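Local coordinates for protein capsid (Human calicivirus NLV/Boxer/2001/US, PDB 4RDL) that forms the protruding domain of the norovirus capsid, which pairs into dimers and binds histo-blood group glycans such as the Lewis y tetrasaccharide, at residues Arg52-Leu55 and Asp56-Gln60; Phe119-Asn123 and Pro124-Ser128; His240-Asn243 and Glu244-Pro247; Tyr257-Pro260 and Asp261-Arg264. All coordinates share one frame; numbering follows the deposited sequence.

Contact 1: residues Arg52-Leu55 and Asp56-Gln60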
loop_
_atom_site.group_PDB
_atom_site.type_symbol
_atom_site.label_atom_id
_atom_site.label_comp_id
_atom_site.label_asym_id
_atom_site.label_seq_id
_atom_site.Cartn_x
_atom_site.Cartn_y
_atom_site.Cartn_z
ATOM N N ARG A 52 -1.981 4.644 -13.801
ATOM C CA ARG A 52 -2.605 5.295 -14.953
ATOM C C ARG A 52 -4.053 5.687 -14.660
ATOM O O ARG A 52 -4.879 4.838 -14.308
ATOM C CB ARG A 52 -2.560 4.382 -16.185
ATOM C CG ARG A 52 -1.164 3.898 -16.566
ATOM C CD ARG A 52 -0.236 5.062 -16.958
ATOM N NE ARG A 52 -0.752 5.875 -18.066
ATOM C CZ ARG A 52 -0.483 5.658 -19.354
ATOM N NH1 ARG A 52 0.311 4.659 -19.713
ATOM N NH2 ARG A 52 -0.998 6.455 -20.287
ATOM N N VAL A 53 -4.341 6.978 -14.809
ATOM C CA VAL A 53 -5.662 7.543 -14.546
ATOM C C VAL A 53 -5.730 8.905 -15.236
ATOM O O VAL A 53 -4.720 9.587 -15.364
ATOM C CB VAL A 53 -5.898 7.711 -13.022
ATOM C CG1 VAL A 53 -4.954 8.768 -12.434
ATOM C CG2 VAL A 53 -7.350 8.038 -12.709
ATOM N N THR A 54 -6.909 9.285 -15.712
ATOM C CA THR A 54 -7.087 10.629 -16.234
ATOM C C THR A 54 -7.227 11.616 -15.073
ATOM O O THR A 54 -7.521 11.225 -13.935
ATOM C CB THR A 54 -8.334 10.733 -17.108
ATOM O OG1 THR A 54 -9.489 10.397 -16.326
ATOM C CG2 THR A 54 -8.233 9.785 -18.293
ATOM N N LEU A 55 -7.029 12.900 -15.350
ATOM C CA LEU A 55 -7.192 13.904 -14.300
ATOM C C LEU A 55 -8.619 13.956 -13.765
ATOM O O LEU A 55 -8.843 14.375 -12.621
ATOM C CB LEU A 55 -6.754 15.291 -14.778
ATOM C CG LEU A 55 -5.286 15.390 -15.189
ATOM C CD1 LEU A 55 -4.937 16.849 -15.469
ATOM C CD2 LEU A 55 -4.370 14.810 -14.107
ATOM N N ASP A 56 -9.586 13.542 -14.583
ATOM C CA ASP A 56 -10.970 13.513 -14.110
ATOM C C ASP A 56 -11.386 12.174 -13.472
ATOM O O ASP A 56 -12.568 11.939 -13.222
ATOM C CB ASP A 56 -11.969 14.033 -15.163
ATOM C CG ASP A 56 -12.132 13.114 -16.371
ATOM O OD1 ASP A 56 -11.616 11.983 -16.385
ATOM O OD2 ASP A 56 -12.830 13.538 -17.318
ATOM N N GLY A 57 -10.406 11.314 -13.192
ATOM C CA GLY A 57 -10.629 10.149 -12.348
ATOM C C GLY A 57 -11.009 8.834 -13.017
ATOM O O GLY A 57 -11.586 7.960 -12.366
ATOM N N GLN A 58 -10.686 8.683 -14.300
ATOM C CA GLN A 58 -10.955 7.439 -15.025
ATOM C C GLN A 58 -9.730 6.532 -15.005
ATOM O O GLN A 58 -8.704 6.850 -15.617
ATOM C CB GLN A 58 -11.345 7.727 -16.477
ATOM C CG GLN A 58 -12.572 8.606 -16.647
ATOM C CD GLN A 58 -12.817 8.984 -18.101
ATOM O OE1 GLN A 58 -12.674 10.148 -18.489
ATOM N NE2 GLN A 58 -13.192 7.999 -18.913
ATOM N N LEU A 59 -9.830 5.414 -14.290
ATOM C CA LEU A 59 -8.731 4.461 -14.205
ATOM C C LEU A 59 -8.429 3.829 -15.556
ATOM O O LEU A 59 -9.343 3.550 -16.336
ATOM C CB LEU A 59 -9.055 3.358 -13.189
ATOM C CG LEU A 59 -9.135 3.824 -11.732
ATOM C CD1 LEU A 59 -9.812 2.779 -10.866
ATOM C CD2 LEU A 59 -7.747 4.162 -11.204
ATOM N N GLN A 60 -7.147 3.573 -15.806
ATOM C CA GLN A 60 -6.717 2.938 -17.050
ATOM C C GLN A 60 -5.786 1.761 -16.795
ATOM O O GLN A 60 -5.234 1.624 -15.705
ATOM C CB GLN A 60 -6.018 3.954 -17.945
ATOM C CG GLN A 60 -6.897 5.124 -18.341
ATOM C CD GLN A 60 -6.164 6.090 -19.226
ATOM O OE1 GLN A 60 -4.939 6.109 -19.240
ATOM N NE2 GLN A 60 -6.908 6.903 -19.973
HETATM O O HOH W 1 -3.396 8.009 -20.139
#
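Thr54 reaches across a tight chain reversal to Asp56, Gln58 and Gln60, and its short side chain ties the turn together. Thr54 CB stands 3.6 Å from Asp56 OD1. One atom further on, Thr54 OG1 does double duty: it donates to Asp56 OD1 at 2.7 Å, meeting that oxygen nearly along its C-O axis, and accepts from Gln58 N at 2.9 Å. The hydroxyl is placed for both by a chi1 of 60°, which tucks OG1 between the backbone N and the carbonyl carbon. The methyl Thr54 CG2, on the other branch, lies 3.6 Å from Gln60 NE2, the two side chains crossing at about a right angle.

The backbone folds in a type I turn from Thr54 to Gly57, closed by Gly57 N donating to Thr54 O; a positive phi of 92° at Gly57 lets the chain enter the returning arm. The arms beyond run antiparallel. Val53 and Leu59 form a non-hydrogen-bonded pair flanked by the bonds Thr54 N to Gln58 O and Gln60 N to Arg52 O, and Val53 CG2 lies against Leu59 CD2 at 4.2 Å.

At the open end Arg52 CB and Gln60 CB meet, and a water accepts from Arg52 NH2 while donating to Gln60 OE1 at 2.6 Å. Arg52 NH2 and NH1 also donate to the carbonyls of Pro203 and Phe48, respectively. This hairpin-like turn lies in the long connection between strands 35-38 and 72-80, where Val53 and Leu55 rest on Phe241 and Leu59 on Val238 of helix 235-244.

Contact 2: residues Phe119-Asn123 and Pro124-Ser128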
loop_
_atom_site.group_PDB
_atom_site.type_symbol
_atom_site.label_atom_id
_atom_site.label_comp_id
_atom_site.label_asym_id
_atom_site.label_seq_id
_atom_site.Cartn_x
_atom_site.Cartn_y
_atom_site.Cartn_z
ATOM N N PHE A 119 4.445 -15.712 -1.764
ATOM C CA PHE A 119 3.009 -15.946 -1.722
ATOM C C PHE A 119 2.543 -16.630 -0.449
ATOM O O PHE A 119 3.330 -17.260 0.266
ATOM C CB PHE A 119 2.517 -16.715 -2.958
ATOM C CG PHE A 119 3.019 -18.136 -3.049
ATOM C CD1 PHE A 119 2.377 -19.166 -2.367
ATOM C CD2 PHE A 119 4.119 -18.445 -3.834
ATOM C CE1 PHE A 119 2.834 -20.468 -2.464
ATOM C CE2 PHE A 119 4.572 -19.747 -3.943
ATOM C CZ PHE A 119 3.932 -20.755 -3.254
ATOM N N VAL A 120 1.248 -16.495 -0.181
ATOM C CA VAL A 120 0.612 -17.176 0.935
ATOM C C VAL A 120 -0.735 -17.738 0.501
ATOM O O VAL A 120 -1.440 -17.133 -0.316
ATOM C CB VAL A 120 0.393 -16.221 2.136
ATOM C CG1 VAL A 120 1.740 -15.784 2.734
ATOM C CG2 VAL A 120 -0.455 -15.009 1.749
ATOM N N LYS A 121 -1.094 -18.896 1.047
ATOM C CA LYS A 121 -2.460 -19.382 0.904
ATOM C C LYS A 121 -3.419 -18.359 1.508
ATOM O O LYS A 121 -3.090 -17.710 2.509
ATOM C CB LYS A 121 -2.614 -20.741 1.595
ATOM C CG LYS A 121 -1.806 -21.842 0.929
ATOM C CD LYS A 121 -2.187 -23.230 1.455
ATOM C CE LYS A 121 -1.843 -23.379 2.926
ATOM N NZ LYS A 121 -2.083 -24.793 3.395
ATOM N N ILE A 122 -4.587 -18.190 0.893
ATOM C CA ILE A 122 -5.506 -17.128 1.310
ATOM C C ILE A 122 -6.912 -17.623 1.696
ATOM O O ILE A 122 -7.720 -16.856 2.192
ATOM C CB ILE A 122 -5.558 -15.992 0.241
ATOM C CG1 ILE A 122 -6.104 -14.681 0.828
ATOM C CG2 ILE A 122 -6.313 -16.439 -1.006
ATOM C CD1 ILE A 122 -5.281 -14.143 1.985
ATOM N N ASN A 123 -7.196 -18.902 1.470
ATOM C CA ASN A 123 -8.446 -19.488 1.949
ATOM C C ASN A 123 -8.375 -19.658 3.467
ATOM O O ASN A 123 -7.460 -20.303 3.977
ATOM C CB ASN A 123 -8.676 -20.840 1.265
ATOM C CG ASN A 123 -10.053 -21.427 1.542
ATOM O OD1 ASN A 123 -10.680 -21.142 2.554
ATOM N ND2 ASN A 123 -10.511 -22.281 0.638
ATOM N N PRO A 124 -9.343 -19.089 4.201
ATOM C CA PRO A 124 -9.288 -19.207 5.665
ATOM C C PRO A 124 -9.187 -20.655 6.158
ATOM O O PRO A 124 -8.574 -20.890 7.201
ATOM C CB PRO A 124 -10.605 -18.572 6.127
ATOM C CG PRO A 124 -11.003 -17.676 5.033
ATOM C CD PRO A 124 -10.449 -18.226 3.749
ATOM N N THR A 125 -9.763 -21.612 5.435
ATOM C CA THR A 125 -9.694 -23.002 5.880
ATOM C C THR A 125 -8.283 -23.575 5.759
ATOM O O THR A 125 -7.981 -24.629 6.330
ATOM C CB THR A 125 -10.683 -23.904 5.115
ATOM O OG1 THR A 125 -10.308 -23.971 3.731
ATOM C CG2 THR A 125 -12.089 -23.356 5.230
ATOM N N GLU A 126 -7.428 -22.878 5.013
ATOM C CA GLU A 126 -6.035 -23.279 4.834
ATOM C C GLU A 126 -5.122 -22.504 5.778
ATOM O O GLU A 126 -3.896 -22.620 5.706
ATOM C CB GLU A 126 -5.591 -23.045 3.387
ATOM C CG GLU A 126 -6.319 -23.909 2.373
ATOM C CD GLU A 126 -5.858 -25.349 2.389
ATOM O OE1 GLU A 126 -4.731 -25.613 2.867
ATOM O OE2 GLU A 126 -6.624 -26.216 1.918
ATOM N N LEU A 127 -5.727 -21.719 6.661
ATOM C CA LEU A 127 -4.977 -20.820 7.536
ATOM C C LEU A 127 -5.255 -21.065 9.026
ATOM O O LEU A 127 -5.195 -20.135 9.838
ATOM C CB LEU A 127 -5.267 -19.355 7.169
ATOM C CG LEU A 127 -4.815 -18.911 5.774
ATOM C CD1 LEU A 127 -5.340 -17.517 5.418
ATOM C CD2 LEU A 127 -3.292 -18.975 5.641
ATOM N N SER A 128 -5.548 -22.313 9.392
ATOM C CA SER A 128 -5.766 -22.638 10.798
ATOM C C SER A 128 -4.482 -23.097 11.484
ATOM O O SER A 128 -4.325 -22.943 12.695
ATOM C CB SER A 128 -6.842 -23.712 10.949
ATOM O OG SER A 128 -6.387 -24.951 10.451
HETATM O O HOH W 2 -12.454 -24.464 1.650
#
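Asn123 O accepts from Glu126 N at 2.8 Å, an i to i+3 bond that starts the 3-10 segment 124-126 just beyond the end of strand 113-121. The side chain of Asn123 supports the same bend. With CG anti to the backbone N (chi1 -171°), Asn123 OD1 swings forward over Pro124 and accepts from Thr125 N at 3.1 Å, an Asx turn in which the donor sits above the amide carbonyl plane. A water joins Asn123 ND2 to Thr125 OG1.

Lys121 closes the turn from the strand side. Its chain bends at CD and lays Lys121 CE alongside Glu126, 3.5 Å from Glu126 O, before Lys121 NZ forms a 2.8 Å salt bridge with Glu126 OE1 on the anti lone pair. Glu126 OE2 pairs with Lys166, so the carboxylate bridges two lysines, which would probably favour its charged form. Leu127 CD2 comes to 3.4 Å from Lys121 O, a buried carbonyl oxygen with no polar partner in the model.

From the second subunit of the dimer, Thr220 packs on Pro124 and Pro227 on Leu127. In the same chain Thr129, Gly130 and Asp131, a little further along this connection to strand 133-139, contact a bound glycan. Strands 133-139 and 167-177 flank 113-121 in the sheet of the distal P2 subdomain.

Contact 3: residues His240-Asn243 and Glu244-Pro247; sequences HFVN and EQAP
The His240 ring carries Glu244 CG over one face, 3.8 Å above the plane and offset toward the rim near NE2. It is a CH-pi contact made one helical turn apart, with the methylene 18° off the normal through the ring centre. At the ring edge NE2 is hydrogen-bonded to Ser15, while Pro17 of the same chain and Asn243 of the second subunit also pack against this side chain. A second pair of flat groups is the Asn243 amide and the Glu244 carboxylate, nearly coplanar at 13°. Asn243 ND2 donates to Glu244 OE2 at 3.0 Å, in the plane of its own amide. The other end of the amide is engaged across the dimer, OD1 accepting from Asn18 N of the second subunit.

All this happens at the C-terminal end of helix 235-244. The last regular bonds run from Glu244 N to His240 O and from Gln245 N to Phe241 O, each 2.9 Å, after which Gln245 breaks the helix with a positive phi of 51°. Its side chain then doubles back: CG turns beside the backbone N and the chain bends again at chi2, so that Gln245 NE2 donates to Val242 O at 2.9 Å, with Val242 O lying close to the plane of the Gln245 amide. A final-turn carbonyl is thereby given a side-chain donor, and the same NE2 also reaches Gly57 O in the neighbouring turn. Further out a water accepts from Ala246 N at 2.9 Å and makes a weak, 3.4 Å bond to Phe241 O.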
loop_
_atom_site.group_PDB
_atom_site.type_symbol
_atom_site.label_atom_id
_atom_site.label_comp_id
_atom_site.label_asym_id
_atom_site.label_seq_id
_atom_site.Cartn_x
_atom_site.Cartn_y
_atom_site.Cartn_z
ATOM N N HIS A 240 -6.789 10.016 -5.358
ATOM C CA HIS A 240 -7.324 11.364 -5.228
ATOM C C HIS A 240 -8.228 11.700 -6.413
ATOM O O HIS A 240 -9.351 12.170 -6.230
ATOM C CB HIS A 240 -6.193 12.382 -5.111
ATOM C CG HIS A 240 -6.657 13.759 -4.758
ATOM N ND1 HIS A 240 -7.045 14.108 -3.481
ATOM C CD2 HIS A 240 -6.791 14.879 -5.511
ATOM C CE1 HIS A 240 -7.394 15.382 -3.463
ATOM N NE2 HIS A 240 -7.250 15.873 -4.683
ATOM N N PHE A 241 -7.740 11.463 -7.629
ATOM C CA PHE A 241 -8.526 11.795 -8.818
ATOM C C PHE A 241 -9.776 10.916 -8.913
ATOM O O PHE A 241 -10.834 11.381 -9.323
ATOM C CB PHE A 241 -7.671 11.684 -10.086
ATOM C CG PHE A 241 -6.472 12.599 -10.096
ATOM C CD1 PHE A 241 -6.472 13.785 -9.374
ATOM C CD2 PHE A 241 -5.343 12.269 -10.831
ATOM C CE1 PHE A 241 -5.367 14.622 -9.379
ATOM C CE2 PHE A 241 -4.235 13.100 -10.842
ATOM C CZ PHE A 241 -4.250 14.284 -10.119
ATOM N N VAL A 242 -9.662 9.648 -8.531
ATOM C CA VAL A 242 -10.825 8.767 -8.542
ATOM C C VAL A 242 -11.874 9.282 -7.559
ATOM O O VAL A 242 -13.074 9.328 -7.860
ATOM C CB VAL A 242 -10.444 7.311 -8.203
ATOM C CG1 VAL A 242 -11.705 6.469 -7.980
ATOM C CG2 VAL A 242 -9.602 6.724 -9.319
ATOM N N ASN A 243 -11.410 9.686 -6.384
ATOM C CA ASN A 243 -12.292 10.240 -5.368
ATOM C C ASN A 243 -13.009 11.517 -5.818
ATOM O O ASN A 243 -14.214 11.674 -5.621
ATOM C CB ASN A 243 -11.493 10.538 -4.103
ATOM C CG ASN A 243 -12.374 10.763 -2.909
ATOM O OD1 ASN A 243 -12.835 9.809 -2.290
ATOM N ND2 ASN A 243 -12.627 12.022 -2.582
ATOM N N GLU A 244 -12.254 12.429 -6.421
ATOM C CA GLU A 244 -12.761 13.759 -6.746
ATOM C C GLU A 244 -13.623 13.808 -8.002
ATOM O O GLU A 244 -14.635 14.501 -8.029
ATOM C CB GLU A 244 -11.596 14.749 -6.877
ATOM C CG GLU A 244 -10.845 14.965 -5.589
ATOM C CD GLU A 244 -11.730 15.537 -4.509
ATOM O OE1 GLU A 244 -12.036 16.749 -4.567
ATOM O OE2 GLU A 244 -12.141 14.771 -3.614
ATOM N N GLN A 245 -13.209 13.094 -9.045
ATOM C CA GLN A 245 -13.907 13.145 -10.326
ATOM C C GLN A 245 -14.116 14.594 -10.777
ATOM O O GLN A 245 -15.198 14.963 -11.248
ATOM C CB GLN A 245 -15.262 12.440 -10.222
ATOM C CG GLN A 245 -15.176 10.989 -9.782
ATOM C CD GLN A 245 -14.790 10.064 -10.912
ATOM O OE1 GLN A 245 -15.420 10.066 -11.974
ATOM N NE2 GLN A 245 -13.753 9.269 -10.698
ATOM N N ALA A 246 -13.084 15.419 -10.625
ATOM C CA ALA A 246 -13.180 16.822 -11.018
ATOM C C ALA A 246 -13.078 16.956 -12.530
ATOM O O ALA A 246 -12.152 16.430 -13.140
ATOM C CB ALA A 246 -12.094 17.643 -10.340
ATOM N N PRO A 247 -14.042 17.654 -13.149
ATOM C CA PRO A 247 -13.961 17.849 -14.598
ATOM C C PRO A 247 -12.683 18.574 -15.011
ATOM O O PRO A 247 -12.218 19.480 -14.315
ATOM C CB PRO A 247 -15.188 18.718 -14.893
ATOM C CG PRO A 247 -16.161 18.332 -13.823
ATOM C CD PRO A 247 -15.318 18.140 -12.595
HETATM O O HOH W 3 -10.280 14.592 -10.236
#

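Contact 4: residues Tyr257-Pro260 and Asp261-Arg264; sequences YVDP and DTHR
Asp259 and Thr262 meet in the turn of a beta hairpin that joins strands 252-258 and 265-272, where an Asx turn from Asp259 is followed directly by an ST turn from Thr262. The side-chain to backbone bonds come first. Asp259 OD2 accepts from two successive amides, Asp261 N at 2.8 Å and Thr262 N at 2.9 Å. They approach from opposite faces of the carboxylate plane, both on the anti side, and this double grip fixes the rotation of the group. Asp259 CG is anti to its own backbone nitrogen (chi1 -177°), the setting that carries OD2 forward over the turn past Pro260. Thr262 OG1 in its turn accepts from Arg264 N at 3.3 Å, two residues on.

Two backbone bonds from Asp259 close the loop. Asp259 N donates to Arg264 O at 2.9 Å, and Asp259 O accepts from His263 N at 2.8 Å.

Charges add a looser layer: Asp259 OD1 and Arg264 NH1 stay 4.5 Å apart, beyond a salt bridge, and the Asp261 carboxylate sits near that of Asp259; the two amides on OD2 probably offset part of this like charge.

Van der Waals contact comes from Val258, which points into the turn. Its CB lies against the carbonyl oxygens of His263 and Arg264, while Val258 CG2 reaches to 4.0 Å from His263 ND1.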
loop_
_atom_site.group_PDB
_atom_site.type_symbol
_atom_site.label_atom_id
_atom_site.label_comp_id
_atom_site.label_asym_id
_atom_site.label_seq_id
_atom_site.Cartn_x
_atom_site.Cartn_y
_atom_site.Cartn_z
ATOM N N TYR A 257 5.307 23.061 -7.012
ATOM C CA TYR A 257 5.886 22.173 -6.017
ATOM C C TYR A 257 6.468 23.090 -4.962
ATOM O O TYR A 257 7.454 23.799 -5.211
ATOM C CB TYR A 257 6.962 21.319 -6.681
ATOM C CG TYR A 257 7.659 20.310 -5.798
ATOM C CD1 TYR A 257 6.971 19.218 -5.270
ATOM C CD2 TYR A 257 9.019 20.420 -5.525
ATOM C CE1 TYR A 257 7.617 18.283 -4.487
ATOM C CE2 TYR A 257 9.675 19.479 -4.733
ATOM C CZ TYR A 257 8.964 18.417 -4.217
ATOM O OH TYR A 257 9.596 17.468 -3.440
ATOM N N VAL A 258 5.830 23.117 -3.798
ATOM C CA VAL A 258 6.137 24.137 -2.799
ATOM C C VAL A 258 6.796 23.605 -1.529
ATOM O O VAL A 258 6.610 22.442 -1.146
ATOM C CB VAL A 258 4.884 24.955 -2.426
ATOM C CG1 VAL A 258 4.153 25.417 -3.683
ATOM C CG2 VAL A 258 3.958 24.157 -1.502
ATOM N N ASP A 259 7.563 24.473 -0.882
ATOM C CA ASP A 259 8.153 24.172 0.415
ATOM C C ASP A 259 7.021 23.861 1.387
ATOM O O ASP A 259 6.057 24.610 1.462
ATOM C CB ASP A 259 8.955 25.376 0.904
ATOM C CG ASP A 259 9.663 25.114 2.214
ATOM O OD1 ASP A 259 10.888 24.864 2.189
ATOM O OD2 ASP A 259 9.000 25.158 3.271
ATOM N N PRO A 260 7.132 22.748 2.130
ATOM C CA PRO A 260 6.013 22.290 2.959
ATOM C C PRO A 260 5.725 23.213 4.140
ATOM O O PRO A 260 4.642 23.138 4.716
ATOM C CB PRO A 260 6.491 20.928 3.467
ATOM C CG PRO A 260 7.985 21.030 3.455
ATOM C CD PRO A 260 8.309 21.867 2.253
ATOM N N ASP A 261 6.678 24.073 4.487
ATOM C CA ASP A 261 6.525 24.955 5.637
ATOM C C ASP A 261 6.228 26.408 5.271
ATOM O O ASP A 261 5.442 27.070 5.945
ATOM C CB ASP A 261 7.761 24.871 6.530
ATOM C CG ASP A 261 8.047 23.452 6.977
ATOM O OD1 ASP A 261 7.305 22.942 7.841
ATOM O OD2 ASP A 261 9.005 22.844 6.457
ATOM N N THR A 262 6.851 26.900 4.204
ATOM C CA THR A 262 6.670 28.294 3.798
ATOM C C THR A 262 5.724 28.444 2.607
ATOM O O THR A 262 5.238 29.542 2.324
ATOM C CB THR A 262 8.007 28.936 3.419
ATOM O OG1 THR A 262 8.495 28.336 2.211
ATOM C CG2 THR A 262 9.027 28.757 4.541
ATOM N N HIS A 263 5.488 27.341 1.905
ATOM C CA HIS A 263 4.633 27.323 0.718
ATOM C C HIS A 263 5.215 28.117 -0.450
ATOM O O HIS A 263 4.516 28.432 -1.419
ATOM C CB HIS A 263 3.215 27.786 1.062
ATOM C CG HIS A 263 2.495 26.856 1.985
ATOM N ND1 HIS A 263 2.751 25.502 2.020
ATOM C CD2 HIS A 263 1.538 27.082 2.917
ATOM C CE1 HIS A 263 1.978 24.933 2.928
ATOM N NE2 HIS A 263 1.233 25.870 3.487
ATOM N N ARG A 264 6.504 28.422 -0.358
ATOM C CA ARG A 264 7.207 29.062 -1.459
ATOM C C ARG A 264 7.343 28.087 -2.620
ATOM O O ARG A 264 7.670 26.917 -2.421
ATOM C CB ARG A 264 8.591 29.508 -0.999
ATOM C CG ARG A 264 9.309 30.412 -1.975
ATOM C CD ARG A 264 10.626 30.904 -1.388
ATOM N NE ARG A 264 11.649 29.855 -1.352
ATOM C CZ ARG A 264 11.869 29.043 -0.322
ATOM N NH1 ARG A 264 11.138 29.147 0.776
ATOM N NH2 ARG A 264 12.822 28.126 -0.395
#

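Overall arrangement
The four contacts follow one another along the chain, and each lies at a turn or at the end of a strand or helix. Contacts 1 and 3 are neighbours, with centres about 8 Å apart: the turn at 52-60 lies against the end of helix 235-244, joining distant parts of the sequence. Contact 4 is the turn of the hairpin 252-258/265-272, its centre about 24 Å from that of contact 3. These three belong to the P1 subdomain. Contact 2 stands apart in P2, its centre about 34 Å or more from the others, near one of two bound glycans. Contacts 2 and 3 both touch the second subunit, so the dimer interface extends over both subdomains.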